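Local coordinates for hypothetical protein (Leishmania major, PDB 2AR1), which is of unknown function but, as an EVE-domain protein of the PUA clan, probably recognises modified bases in nucleic acids, at residues W22-E27 with D63-Y68; T41-G46 with M114-F119. All coordinates share one frame; numbering follows the deposited sequence.

Contact 1 (W22-E27 with D63-Y68)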
# COMPACT_ATOMS: atom_id res chain seq x y z
N TRP A 22 -1.46 -0.93 7.46
CA TRP A 22 -1.76 -0.00 6.33
C TRP A 22 -2.23 -0.74 5.10
O TRP A 22 -1.97 -1.94 4.95
CB TRP A 22 -0.49 0.76 5.93
CG TRP A 22 0.21 1.41 7.12
CD1 TRP A 22 1.16 0.85 7.91
CD2 TRP A 22 -0.00 2.75 7.64
NE1 TRP A 22 1.58 1.75 8.87
CE2 TRP A 22 0.88 2.92 8.72
CE3 TRP A 22 -0.83 3.81 7.26
CZ2 TRP A 22 0.93 4.08 9.44
CZ3 TRP A 22 -0.78 4.94 7.96
CH2 TRP A 22 0.11 5.10 9.05
N LEU A 23 -2.83 0.05 4.23
CA LEU A 23 -3.15 -0.46 2.92
C LEU A 23 -2.46 0.42 1.86
O LEU A 23 -2.65 1.67 1.85
CB LEU A 23 -4.68 -0.49 2.75
CG LEU A 23 -5.29 -0.98 1.46
CD1 LEU A 23 -6.69 -1.56 1.61
CD2 LEU A 23 -5.29 0.03 0.30
N LEU A 24 -1.84 -0.21 0.89
CA LEU A 24 -1.16 0.48 -0.18
C LEU A 24 -1.82 0.04 -1.49
O LEU A 24 -1.88 -1.17 -1.80
CB LEU A 24 0.34 0.14 -0.16
CG LEU A 24 1.14 1.02 0.80
CD1 LEU A 24 0.52 1.04 2.17
CD2 LEU A 24 2.57 0.50 0.88
N LYS A 25 -2.25 0.99 -2.29
CA LYS A 25 -2.88 0.71 -3.58
C LYS A 25 -1.81 0.71 -4.68
O LYS A 25 -0.88 1.54 -4.66
CB LYS A 25 -3.91 1.80 -3.90
CG LYS A 25 -5.11 1.76 -3.04
CD LYS A 25 -6.16 2.62 -3.64
CE LYS A 25 -6.99 3.29 -2.65
NZ LYS A 25 -8.06 4.01 -3.49
N SER A 26 -1.94 -0.23 -5.64
CA SER A 26 -1.03 -0.29 -6.78
C SER A 26 -1.82 -0.78 -7.94
O SER A 26 -2.63 -1.68 -7.76
CB SER A 26 0.19 -1.17 -6.49
OG SER A 26 1.16 -0.96 -7.49
N GLU A 27 -1.59 -0.24 -9.13
CA GLU A 27 -2.33 -0.76 -10.31
C GLU A 27 -1.53 -1.95 -10.84
O GLU A 27 -0.35 -1.80 -11.20
CB GLU A 27 -2.50 0.28 -11.36
CG GLU A 27 -3.38 1.50 -10.81
CD GLU A 27 -3.62 2.61 -11.82
OE1 GLU A 27 -3.14 2.53 -12.97
OE2 GLU A 27 -4.30 3.59 -11.44
N ASP A 63 5.87 -2.39 10.37
CA ASP A 63 4.45 -2.25 10.04
C ASP A 63 3.90 -3.15 8.88
O ASP A 63 4.59 -3.44 7.86
CB ASP A 63 4.14 -0.78 9.71
CG ASP A 63 4.04 0.12 10.92
OD1 ASP A 63 4.22 -0.30 12.10
OD2 ASP A 63 3.90 1.35 10.68
N LYS A 64 2.67 -3.58 9.08
CA LYS A 64 2.09 -4.60 8.17
C LYS A 64 1.37 -3.86 7.09
O LYS A 64 0.78 -2.81 7.33
CB LYS A 64 1.17 -5.54 8.98
CG LYS A 64 1.81 -6.40 10.01
CD LYS A 64 2.92 -7.22 9.40
CE LYS A 64 3.11 -8.61 9.96
NZ LYS A 64 3.68 -9.46 8.86
N VAL A 65 1.32 -4.44 5.88
CA VAL A 65 0.76 -3.79 4.72
C VAL A 65 -0.13 -4.75 3.92
O VAL A 65 0.33 -5.84 3.54
CB VAL A 65 1.90 -3.31 3.81
CG1 VAL A 65 1.36 -2.91 2.47
CG2 VAL A 65 2.60 -2.17 4.39
N LEU A 66 -1.37 -4.36 3.67
CA LEU A 66 -2.31 -4.98 2.65
C LEU A 66 -1.92 -4.44 1.32
O LEU A 66 -1.94 -3.23 1.09
CB LEU A 66 -3.76 -4.70 2.98
CG LEU A 66 -4.21 -5.14 4.36
CD1 LEU A 66 -5.56 -4.61 4.76
CD2 LEU A 66 -4.12 -6.64 4.50
N PHE A 67 -1.59 -5.37 0.39
CA PHE A 67 -1.23 -4.99 -0.96
C PHE A 67 -2.56 -5.00 -1.77
O PHE A 67 -3.13 -6.07 -2.01
CB PHE A 67 -0.24 -5.98 -1.54
CG PHE A 67 0.47 -5.47 -2.76
CD1 PHE A 67 -0.14 -5.38 -3.95
CD2 PHE A 67 1.82 -5.12 -2.67
CE1 PHE A 67 0.53 -4.88 -5.09
CE2 PHE A 67 2.55 -4.68 -3.81
CZ PHE A 67 1.90 -4.53 -5.01
N TYR A 68 -3.00 -3.86 -2.21
CA TYR A 68 -4.30 -3.72 -2.84
C TYR A 68 -4.13 -3.38 -4.29
O TYR A 68 -3.52 -2.37 -4.61
CB TYR A 68 -5.13 -2.61 -2.14
CG TYR A 68 -6.55 -2.43 -2.66
CD1 TYR A 68 -6.79 -1.63 -3.74
CD2 TYR A 68 -7.61 -3.09 -2.06
CE1 TYR A 68 -8.08 -1.41 -4.20
CE2 TYR A 68 -8.91 -2.91 -2.54
CZ TYR A 68 -9.13 -2.11 -3.64
OH TYR A 68 -10.43 -1.96 -4.08
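The indole of W22 reaches across to D63, its NE1 donating a nearly straight hydrogen bond (169°) to OD2 at 3.0 Å. The acceptor lies close to the indole plane, whereas the N-H meets the carboxylate from above its own plane. Beyond this bond, W22-S26 and K64-Y68 run parallel and are joined by five backbone bonds, from W22 N to K64 O through to S26 N to Y68 O. On one face, both methyls of L24 pack against V65 CG1, CD1 and CD2 each at 4.0 Å from it. At the strand end S26 CB comes 4.0 Å from F67 CE1. On the other face Y68 dominates: with CG anti to the backbone N (chi1 -176°), its side chain lies alongside both L23 and K25, CB and the CD2 edge toward L23 and CD1 toward K25. L23 CD2 touches Y68 CB at 3.6 Å, and K25 CG lies 3.8 Å from Y68 CD1. A second shell fixes the polar ends. S60 N also binds D63 OD2 and H20 N binds OD1, so both carboxylate oxygens are gripped; K25 NZ continues to R147 O, and S26 OG bonds F31 O. Helix 156-169 packs on L66. Strands 21-26 and 64-69 form the one parallel pairing in an otherwise antiparallel mixed sheet, consistent with the PUA-like fold of EVE domains.

Contact 2 (T41-G46 with M114-F119)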
# COMPACT_ATOMS: atom_id res chain seq x y z
N THR A 41 12.13 -6.93 -2.14
CA THR A 41 11.86 -5.60 -1.58
C THR A 41 11.76 -4.56 -2.70
O THR A 41 12.40 -4.69 -3.77
CB THR A 41 12.93 -5.12 -0.55
OG1 THR A 41 14.16 -4.85 -1.23
CG2 THR A 41 13.20 -6.17 0.55
N SER A 42 11.04 -3.47 -2.43
CA SER A 42 10.92 -2.40 -3.38
C SER A 42 10.66 -1.09 -2.64
O SER A 42 9.95 -1.10 -1.64
CB SER A 42 9.79 -2.69 -4.34
OG SER A 42 9.48 -1.56 -5.18
N PRO A 43 11.21 0.02 -3.14
CA PRO A 43 10.75 1.32 -2.62
C PRO A 43 9.29 1.50 -3.05
O PRO A 43 8.93 1.00 -4.08
CB PRO A 43 11.64 2.32 -3.34
CG PRO A 43 12.22 1.59 -4.49
CD PRO A 43 12.22 0.14 -4.20
N TRP A 44 8.49 2.24 -2.29
CA TRP A 44 7.12 2.51 -2.71
C TRP A 44 7.05 3.87 -3.41
O TRP A 44 6.59 4.87 -2.83
CB TRP A 44 6.19 2.42 -1.51
CG TRP A 44 4.80 2.17 -1.93
CD1 TRP A 44 3.79 3.04 -1.94
CD2 TRP A 44 4.28 0.95 -2.47
NE1 TRP A 44 2.65 2.47 -2.43
CE2 TRP A 44 2.94 1.16 -2.75
CE3 TRP A 44 4.85 -0.32 -2.71
CZ2 TRP A 44 2.15 0.16 -3.25
CZ3 TRP A 44 4.07 -1.28 -3.20
CH2 TRP A 44 2.73 -1.05 -3.45
N ASP A 45 7.53 3.89 -4.67
CA ASP A 45 7.66 5.13 -5.41
C ASP A 45 6.35 5.53 -6.07
O ASP A 45 5.44 4.74 -6.19
CB ASP A 45 8.75 5.03 -6.48
CG ASP A 45 8.47 3.98 -7.47
OD1 ASP A 45 7.59 4.14 -8.32
OD2 ASP A 45 9.18 3.01 -7.38
N GLY A 46 6.28 6.80 -6.42
CA GLY A 46 5.23 7.33 -7.27
C GLY A 46 3.95 7.79 -6.62
O GLY A 46 2.98 8.05 -7.33
N MET A 114 9.11 8.20 0.38
CA MET A 114 8.65 6.83 0.23
C MET A 114 9.39 5.91 1.19
O MET A 114 10.54 6.14 1.52
CB MET A 114 8.89 6.35 -1.18
CG MET A 114 10.31 6.24 -1.57
SD MET A 114 10.61 6.00 -3.30
CE MET A 114 12.40 5.90 -3.36
N VAL A 115 8.66 4.88 1.60
CA VAL A 115 9.23 3.74 2.33
C VAL A 115 9.66 2.64 1.39
O VAL A 115 9.41 2.70 0.19
CB VAL A 115 8.27 3.18 3.40
CG1 VAL A 115 7.85 4.30 4.39
CG2 VAL A 115 6.98 2.65 2.76
N ASP A 116 10.44 1.71 1.96
CA ASP A 116 10.69 0.38 1.30
C ASP A 116 9.81 -0.65 1.94
O ASP A 116 9.59 -0.63 3.12
CB ASP A 116 12.13 -0.06 1.47
CG ASP A 116 13.12 0.70 0.58
OD1 ASP A 116 12.68 1.55 -0.25
OD2 ASP A 116 14.34 0.41 0.71
N VAL A 117 9.31 -1.59 1.11
CA VAL A 117 8.49 -2.68 1.65
C VAL A 117 9.06 -3.99 1.18
O VAL A 117 9.80 -4.02 0.20
CB VAL A 117 7.03 -2.63 1.28
CG1 VAL A 117 6.34 -1.39 1.82
CG2 VAL A 117 6.80 -2.71 -0.22
N LYS A 118 8.74 -5.02 1.93
CA LYS A 118 9.16 -6.38 1.60
C LYS A 118 7.92 -7.22 1.32
O LYS A 118 6.85 -7.00 1.88
CB LYS A 118 10.07 -7.02 2.67
CG LYS A 118 9.37 -7.63 3.87
CD LYS A 118 10.35 -8.55 4.60
CE LYS A 118 10.09 -8.57 6.08
NZ LYS A 118 10.88 -9.71 6.73
N PHE A 119 8.03 -8.14 0.36
CA PHE A 119 7.02 -9.10 0.11
C PHE A 119 6.81 -9.98 1.33
O PHE A 119 7.80 -10.45 1.91
CB PHE A 119 7.54 -10.08 -0.97
CG PHE A 119 6.60 -11.20 -1.23
CD1 PHE A 119 5.42 -10.99 -1.97
CD2 PHE A 119 6.88 -12.47 -0.75
CE1 PHE A 119 4.55 -12.05 -2.18
CE2 PHE A 119 5.99 -13.51 -0.94
CZ PHE A 119 4.88 -13.32 -1.67
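W44 and P43 meet the apolar side chains of V115, V117 and M114 where the short edge strand 41-43 pairs antiparallel with strand 113-128 of the EVE-domain sheet. The six-membered ring of W44 approaches V117 obliquely, CE3 lying 4.0 Å from CG2, while W44 CB comes 4.3 Å from V115 CG2. L36 of helix 33-39 packs on V117 and on S42 from the same face. M114 reaches toward 43-45: its CG sits between the backbone N and the carbonyl carbon (chi1 66°), and the chain is extended beyond it. This carries SD alongside D45, 3.7 Å from its CA, and places the terminal CE 3.7 Å from P43 CB.

Around these contacts, S42 and V117 form a hydrogen-bonded pair with reciprocal N-H to O bonds, and the ladder is continued by W44 N to V115 O at 2.7 Å. P43, which has no N-H to give, faces D116 in a non-hydrogen-bonded pair, so the proline costs the ladder no bond. T41 occupies the next such site, opposite K118, and the two side chains cross at a slant, T41 CG2 3.9 Å from K118 CB. At the polar edge the D116 carboxylate leans over the proline: OD1 packs 3.1 Å from P43 CA, and its hydrogen-bonding partner is Y88 OH. The buried hydroxyl of S42 is satisfied within its own strand: OG donates to P43 O at 2.8 Å, with the donor tilted 31° from the carbonyl plane.

Contacts 1 and 2 have centres about 10 Å apart and belong to one mixed sheet, the first between two inner strands and the second at an edge. Their segments alternate along the chain: 22-27, 41-46, 63-68, 114-119. Although strand 41-43 is separated from 64-69 by two strands in sheet order, W44 touches the parallel pair directly, consistent with a strongly curved sheet. W44 CZ2 lies 3.6 Å from L24 CB, and W44 CH2 is 3.7 Å from F67 CE2, with the rings roughly perpendicular. Glycerol bound about 4 Å from the side chains of both S26 and W44 may mark a pocket at this junction.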